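Major centromere autoantigen B (Homo sapiens, PDB 1HLV) binds the CENP-B box of centromeric DNA through paired helix-turn-helix domains and kinks the duplex. Local coordinates at a contact of chain A with DNA. Numbering follows the deposited sequence.

Contact 1: a contact of chain A with DNA. Residues 72, 74, 119, 121-122. With nucleotides of chain B.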
loop_
_atom_site.group_PDB
_atom_site.type_symbol
_atom_site.label_atom_id
_atom_site.label_comp_id
_atom_site.label_asym_id
_atom_site.label_seq_id
_atom_site.Cartn_x
_atom_site.Cartn_y
_atom_site.Cartn_z
ATOM N N SER A 72 8.035 5.473 -0.655
ATOM C CA SER A 72 8.715 6.581 -1.303
ATOM C C SER A 72 9.850 6.945 -0.373
ATOM O O SER A 72 9.709 6.820 0.840
ATOM C CB SER A 72 7.772 7.775 -1.440
ATOM O OG SER A 72 8.487 9.003 -1.440
ATOM N N TYR A 74 10.572 9.568 0.597
ATOM C CA TYR A 74 10.080 10.691 1.401
ATOM C C TYR A 74 8.938 10.233 2.286
ATOM O O TYR A 74 8.133 11.054 2.761
ATOM C CB TYR A 74 9.578 11.822 0.499
ATOM C CG TYR A 74 10.565 12.229 -0.564
ATOM C CD1 TYR A 74 10.197 12.266 -1.907
ATOM C CD2 TYR A 74 11.875 12.551 -0.228
ATOM C CE1 TYR A 74 11.111 12.611 -2.888
ATOM C CE2 TYR A 74 12.794 12.898 -1.196
ATOM C CZ TYR A 74 12.411 12.931 -2.523
ATOM O OH TYR A 74 13.330 13.307 -3.470
ATOM N N SER A 119 8.083 17.450 -6.607
ATOM C CA SER A 119 8.001 17.267 -8.053
ATOM C C SER A 119 6.642 16.766 -8.551
ATOM O O SER A 119 5.891 16.127 -7.817
ATOM C CB SER A 119 9.082 16.285 -8.521
ATOM O OG SER A 119 8.677 14.932 -8.353
ATOM N N GLY A 121 6.047 14.400 -10.594
ATOM C CA GLY A 121 6.034 12.951 -10.518
ATOM C C GLY A 121 5.687 12.469 -9.125
ATOM O O GLY A 121 4.818 11.618 -8.936
ATOM N N TRP A 122 6.373 13.028 -8.139
ATOM C CA TRP A 122 6.134 12.663 -6.759
ATOM C C TRP A 122 4.696 12.947 -6.338
ATOM O O TRP A 122 4.039 12.095 -5.733
ATOM C CB TRP A 122 7.072 13.430 -5.824
ATOM C CG TRP A 122 6.634 13.301 -4.405
ATOM C CD1 TRP A 122 6.835 12.234 -3.577
ATOM C CD2 TRP A 122 5.787 14.208 -3.694
ATOM N NE1 TRP A 122 6.156 12.417 -2.400
ATOM C CE2 TRP A 122 5.502 13.618 -2.444
ATOM C CE3 TRP A 122 5.233 15.461 -3.995
ATOM C CZ2 TRP A 122 4.687 14.235 -1.494
ATOM C CZ3 TRP A 122 4.420 16.077 -3.047
ATOM C CH2 TRP A 122 4.155 15.461 -1.813
ATOM P P DC B 15 8.643 8.938 -5.095
ATOM O OP1 DC B 15 8.787 9.754 -3.866
ATOM O OP2 DC B 15 7.392 9.024 -5.896
ATOM O "O5'" DC B 15 9.857 9.204 -6.076
ATOM C "C5'" DC B 15 11.175 8.855 -5.692
ATOM C "C4'" DC B 15 12.154 9.430 -6.680
ATOM O "O4'" DC B 15 12.285 8.516 -7.801
ATOM C "C3'" DC B 15 11.637 10.750 -7.243
ATOM O "O3'" DC B 15 12.419 11.883 -6.913
ATOM C "C2'" DC B 15 11.584 10.554 -8.745
ATOM C "C1'" DC B 15 12.253 9.218 -9.028
ATOM N N1 DC B 15 11.396 8.467 -9.956
ATOM C C2 DC B 15 11.835 8.241 -11.266
ATOM O O2 DC B 15 12.984 8.569 -11.574
ATOM N N3 DC B 15 10.992 7.664 -12.155
ATOM C C4 DC B 15 9.769 7.288 -11.765
ATOM N N4 DC B 15 8.956 6.745 -12.677
ATOM C C5 DC B 15 9.321 7.456 -10.422
ATOM C C6 DC B 15 10.160 8.039 -9.558
ATOM P P DG B 16 11.739 13.334 -6.998
ATOM O OP1 DG B 16 12.128 14.134 -5.812
ATOM O OP2 DG B 16 10.299 13.119 -7.287
ATOM O "O5'" DG B 16 12.410 13.951 -8.299
ATOM C "C5'" DG B 16 13.806 13.785 -8.533
ATOM C "C4'" DG B 16 14.148 14.236 -9.929
ATOM O "O4'" DG B 16 13.539 13.333 -10.885
ATOM C "C3'" DG B 16 13.618 15.629 -10.263
ATOM O "O3'" DG B 16 14.542 16.278 -11.144
ATOM C "C2'" DG B 16 12.298 15.339 -10.954
ATOM C "C1'" DG B 16 12.575 14.021 -11.668
ATOM N N9 DG B 16 11.415 13.146 -11.796
ATOM C C8 DG B 16 10.394 12.977 -10.891
ATOM N N7 DG B 16 9.502 12.108 -11.283
ATOM C C5 DG B 16 9.960 11.682 -12.522
ATOM C C6 DG B 16 9.404 10.747 -13.440
ATOM O O6 DG B 16 8.358 10.100 -13.343
ATOM N N1 DG B 16 10.197 10.611 -14.574
ATOM C C2 DG B 16 11.364 11.292 -14.805
ATOM N N2 DG B 16 11.982 11.024 -15.955
ATOM N N3 DG B 16 11.887 12.171 -13.968
ATOM C C4 DG B 16 11.137 12.314 -12.853
ATOM P P DG B 17 14.680 17.880 -11.125
ATOM O OP1 DG B 17 16.121 18.171 -11.342
ATOM O OP2 DG B 17 13.976 18.458 -9.951
ATOM O "O5'" DG B 17 13.857 18.329 -12.405
ATOM C "C5'" DG B 17 14.164 17.799 -13.688
ATOM C "C4'" DG B 17 12.959 17.925 -14.589
ATOM O "O4'" DG B 17 12.033 16.832 -14.386
ATOM C "C3'" DG B 17 12.147 19.206 -14.367
ATOM O "O3'" DG B 17 11.687 19.684 -15.627
ATOM C "C2'" DG B 17 10.939 18.712 -13.596
ATOM C "C1'" DG B 17 10.741 17.400 -14.316
ATOM N N9 DG B 17 9.825 16.432 -13.729
ATOM C C8 DG B 17 9.273 16.437 -12.471
ATOM N N7 DG B 17 8.431 15.460 -12.281
ATOM C C5 DG B 17 8.445 14.762 -13.481
ATOM C C6 DG B 17 7.722 13.613 -13.882
ATOM O O6 DG B 17 6.895 12.959 -13.237
ATOM N N1 DG B 17 8.038 13.242 -15.185
ATOM C C2 DG B 17 8.933 13.893 -15.999
ATOM N N2 DG B 17 9.115 13.373 -17.226
ATOM N N3 DG B 17 9.605 14.970 -15.637
ATOM C C4 DG B 17 9.312 15.344 -14.376
#

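Contact 2: a contact of chain A with DNA. Residues 40-41, 43-44. With nucleotides of chain B; nucleotides of chain C.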
loop_
_atom_site.group_PDB
_atom_site.type_symbol
_atom_site.label_atom_id
_atom_site.label_comp_id
_atom_site.label_asym_id
_atom_site.label_seq_id
_atom_site.Cartn_x
_atom_site.Cartn_y
_atom_site.Cartn_z
ATOM N N SER A 40 5.020 -22.895 -2.311
ATOM C CA SER A 40 6.109 -22.025 -1.894
ATOM C C SER A 40 5.549 -20.602 -1.731
ATOM O O SER A 40 5.795 -19.929 -0.729
ATOM C CB SER A 40 7.187 -22.037 -2.979
ATOM O OG SER A 40 8.260 -21.186 -2.647
ATOM N N THR A 41 4.787 -20.156 -2.729
ATOM C CA THR A 41 4.186 -18.832 -2.710
ATOM C C THR A 41 3.163 -18.681 -1.583
ATOM O O THR A 41 3.084 -17.627 -0.951
ATOM C CB THR A 41 3.509 -18.522 -4.063
ATOM O OG1 THR A 41 4.501 -18.529 -5.097
ATOM C CG2 THR A 41 2.817 -17.160 -4.028
ATOM N N SER A 43 3.126 -20.248 1.319
ATOM C CA SER A 43 3.846 -20.181 2.583
ATOM C C SER A 43 4.351 -18.764 2.846
ATOM O O SER A 43 4.130 -18.199 3.922
ATOM C CB SER A 43 5.032 -21.145 2.573
ATOM O OG SER A 43 4.600 -22.491 2.496
ATOM N N THR A 44 5.026 -18.182 1.858
ATOM C CA THR A 44 5.545 -16.843 2.050
ATOM C C THR A 44 4.415 -15.834 2.272
ATOM O O THR A 44 4.584 -14.882 3.032
ATOM C CB THR A 44 6.502 -16.434 0.899
ATOM O OG1 THR A 44 6.368 -15.036 0.630
ATOM C CG2 THR A 44 6.236 -17.240 -0.330
ATOM P P DT B 5 8.277 -20.367 7.580
ATOM O OP1 DT B 5 8.213 -19.978 9.016
ATOM O OP2 DT B 5 7.458 -19.624 6.586
ATOM O "O5'" DT B 5 9.803 -20.370 7.132
ATOM C "C5'" DT B 5 10.704 -21.281 7.738
ATOM C "C4'" DT B 5 12.037 -21.269 7.031
ATOM O "O4'" DT B 5 11.961 -21.947 5.755
ATOM C "C3'" DT B 5 12.637 -19.894 6.753
ATOM O "O3'" DT B 5 14.029 -19.959 7.075
ATOM C "C2'" DT B 5 12.426 -19.715 5.255
ATOM C "C1'" DT B 5 12.553 -21.143 4.748
ATOM N N1 DT B 5 11.879 -21.469 3.474
ATOM C C2 DT B 5 12.616 -22.123 2.514
ATOM O O2 DT B 5 13.814 -22.340 2.626
ATOM N N3 DT B 5 11.900 -22.510 1.406
ATOM C C4 DT B 5 10.556 -22.288 1.164
ATOM O O4 DT B 5 10.033 -22.732 0.145
ATOM C C5 DT B 5 9.861 -21.536 2.179
ATOM C C7 DT B 5 8.417 -21.203 1.968
ATOM C C6 DT B 5 10.545 -21.168 3.272
ATOM P P DA C 14 4.350 -12.128 -3.354
ATOM O OP1 DA C 14 3.121 -11.366 -3.675
ATOM O OP2 DA C 14 4.446 -12.865 -2.064
ATOM O "O5'" DA C 14 4.652 -13.142 -4.545
ATOM C "C5'" DA C 14 4.827 -12.658 -5.873
ATOM C "C4'" DA C 14 5.664 -13.616 -6.686
ATOM O "O4'" DA C 14 7.057 -13.557 -6.318
ATOM C "C3'" DA C 14 5.283 -15.085 -6.587
ATOM O "O3'" DA C 14 5.614 -15.664 -7.849
ATOM C "C2'" DA C 14 6.210 -15.588 -5.493
ATOM C "C1'" DA C 14 7.486 -14.812 -5.791
ATOM N N9 DA C 14 8.348 -14.507 -4.650
ATOM C C8 DA C 14 7.971 -14.080 -3.400
ATOM N N7 DA C 14 8.977 -13.720 -2.641
ATOM C C5 DA C 14 10.092 -13.957 -3.433
ATOM C C6 DA C 14 11.461 -13.745 -3.219
ATOM N N6 DA C 14 11.953 -13.179 -2.117
ATOM N N1 DA C 14 12.319 -14.118 -4.198
ATOM C C2 DA C 14 11.815 -14.638 -5.323
ATOM N N3 DA C 14 10.542 -14.857 -5.654
ATOM C C4 DA C 14 9.723 -14.490 -4.653
ATOM P P DC C 15 4.962 -17.053 -8.292
ATOM O OP1 DC C 15 4.713 -16.983 -9.756
ATOM O OP2 DC C 15 3.832 -17.340 -7.370
ATOM O "O5'" DC C 15 6.144 -18.093 -8.056
ATOM C "C5'" DC C 15 7.283 -18.087 -8.910
ATOM C "C4'" DC C 15 8.343 -19.024 -8.381
ATOM O "O4'" DC C 15 9.016 -18.461 -7.227
ATOM C "C3'" DC C 15 7.839 -20.397 -7.938
ATOM O "O3'" DC C 15 8.842 -21.358 -8.264
ATOM C "C2'" DC C 15 7.781 -20.260 -6.425
ATOM C "C1'" DC C 15 9.023 -19.423 -6.183
ATOM N N1 DC C 15 9.123 -18.709 -4.896
ATOM C C2 DC C 15 10.381 -18.233 -4.503
ATOM O O2 DC C 15 11.355 -18.440 -5.243
ATOM N N3 DC C 15 10.505 -17.561 -3.335
ATOM C C4 DC C 15 9.429 -17.356 -2.567
ATOM N N4 DC C 15 9.594 -16.669 -1.427
ATOM C C5 DC C 15 8.135 -17.839 -2.936
ATOM C C6 DC C 15 8.031 -18.505 -4.100
ATOM P P DG C 16 8.537 -22.513 -9.335
ATOM O OP1 DG C 16 8.339 -21.863 -10.655
ATOM O OP2 DG C 16 7.482 -23.402 -8.786
ATOM O "O5'" DG C 16 9.902 -23.327 -9.361
ATOM C "C5'" DG C 16 11.073 -22.758 -9.941
ATOM C "C4'" DG C 16 12.295 -23.132 -9.134
ATOM O "O4'" DG C 16 12.338 -22.396 -7.887
ATOM C "C3'" DG C 16 12.424 -24.607 -8.757
ATOM O "O3'" DG C 16 13.806 -24.967 -8.859
ATOM C "C2'" DG C 16 11.973 -24.633 -7.304
ATOM C "C1'" DG C 16 12.483 -23.295 -6.792
ATOM N N9 DG C 16 11.748 -22.730 -5.661
ATOM C C8 DG C 16 10.383 -22.706 -5.496
ATOM N N7 DG C 16 10.008 -22.073 -4.417
ATOM C C5 DG C 16 11.196 -21.660 -3.825
ATOM C C6 DG C 16 11.420 -20.921 -2.637
ATOM O O6 DG C 16 10.589 -20.446 -1.857
ATOM N N1 DG C 16 12.776 -20.748 -2.387
ATOM C C2 DG C 16 13.793 -21.218 -3.180
ATOM N N2 DG C 16 15.043 -20.965 -2.740
ATOM N N3 DG C 16 13.600 -21.891 -4.309
ATOM C C4 DG C 16 12.284 -22.078 -4.566
#

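Contact 1: a contact of chain A with DNA
Ser72, Tyr74 and Ser119 each give a hydroxyl to the phosphates of consecutive nucleotides, while Gly121 reads a base beside them. The anionic oxygens are met here by neutral donors. Ser72 OG donates to OP1 of DC15 of chain B (2.6 Å) and accepts the backbone N-H of Tyr74, which fixes the hydroxyl between protein and phosphate. Tyr74 OH reaches OP1 of the next phosphate, DG16 (2.8 Å), and Ser119 OG takes the other oxygen of that group, OP2 (2.7 Å). Ser119 holds OG between its backbone N and carbonyl carbon (chi1 83°), where it also accepts the backbone N-H of Trp122 (OG to N, 3.0 Å). It thereby caps the helix beginning at residue 120, whose amino end should add favourable polarisation towards the phosphate. The aromatic rings do not lie parallel: they stand about 75° apart, with Trp122 CD1 at the edge of the tyrosine ring and in its plane (CD1 to CD1, 3.8 Å), an edge contact, not a stack. The same indole corner is directed at OP1 of DC15. The backbone N of Gly121 donates to N7 on the Hoogsteen edge of DG17 (3.1 Å), in the major groove; the lack of a side chain probably eases this close approach. Ser72 and Tyr74 lie in the loop leading into helix 75-88, and Ser119 is the loop residue before recognition helix 120-129, whose first turn carries Gly121 and Trp122, in the second DNA-binding domain.

Contact 2: a contact of chain A with DNA
Ser40 and Thr44, one turn apart on helix 39-47, point their side chains into the major groove against neighbouring bases of chain C. Their beta carbons leave the helix within about 17° of each other, like two parallel teeth, one polar at its end and the other applying a methyl. Ser40 carries OG anti to its own backbone N (chi1 179°), which extends the hydroxyl away from the helix to the Hoogsteen edge of DG16. There OG donates to N7 at 2.6 Å. O6 of the same guanine is equally near Ser40 OG, at 2.6 Å, but lies nearly straight ahead of the CB-OG bond, whereas N7 lies well off that line, where a hydroxyl proton can more readily point; O6 may share the proton. Thr44 sets CG2 against C5 of DC15 (3.3 Å), the base 5' to that guanine, and also near the amino group N4 of the cytosine (3.6 Å from CG2). Ser40 adds to this apolar contact, its CB lying 3.8 Å from C6 of DC15.

Thr41 and Ser43 diverge to either flank, their beta carbons splaying by about 118°. Thr41 turns to the backbone of chain C: OG1 donates to OP2 of DC15 (2.7 Å), and CG2 lies alongside the deoxyribose of DA14. Ser43 heads for the opposite strand, where its CB rather than its hydroxyl rests on the C7 methyl of DT5 of chain B (3.4 Å). The fan thus combines a guanine acceptor, a cytosine C5 position, a thymine methyl and a phosphate, whose bond to Thr41 may help to position the helix in the groove. As the recognition helix of the first helix-turn-helix domain, this segment probably helps CENP-B to distinguish the base sequence of its box.

The C-alpha centres of contact 1 and contact 2 lie about 32 Å apart, and the two sites have no protein residue or helix in common. What joins them is the duplex: strand B takes part in both, around nucleotides 15-17 in contact 1 and at nucleotide 5 in contact 2, where most of the contacts described are to strand C. One uses helix 120-129 and the loop before helix 75-88, the other helix 39-47. A single chain thus places two recognition helices at separate stretches of one box, which lengthens the sequence read and would help the paired domains impose the kinks.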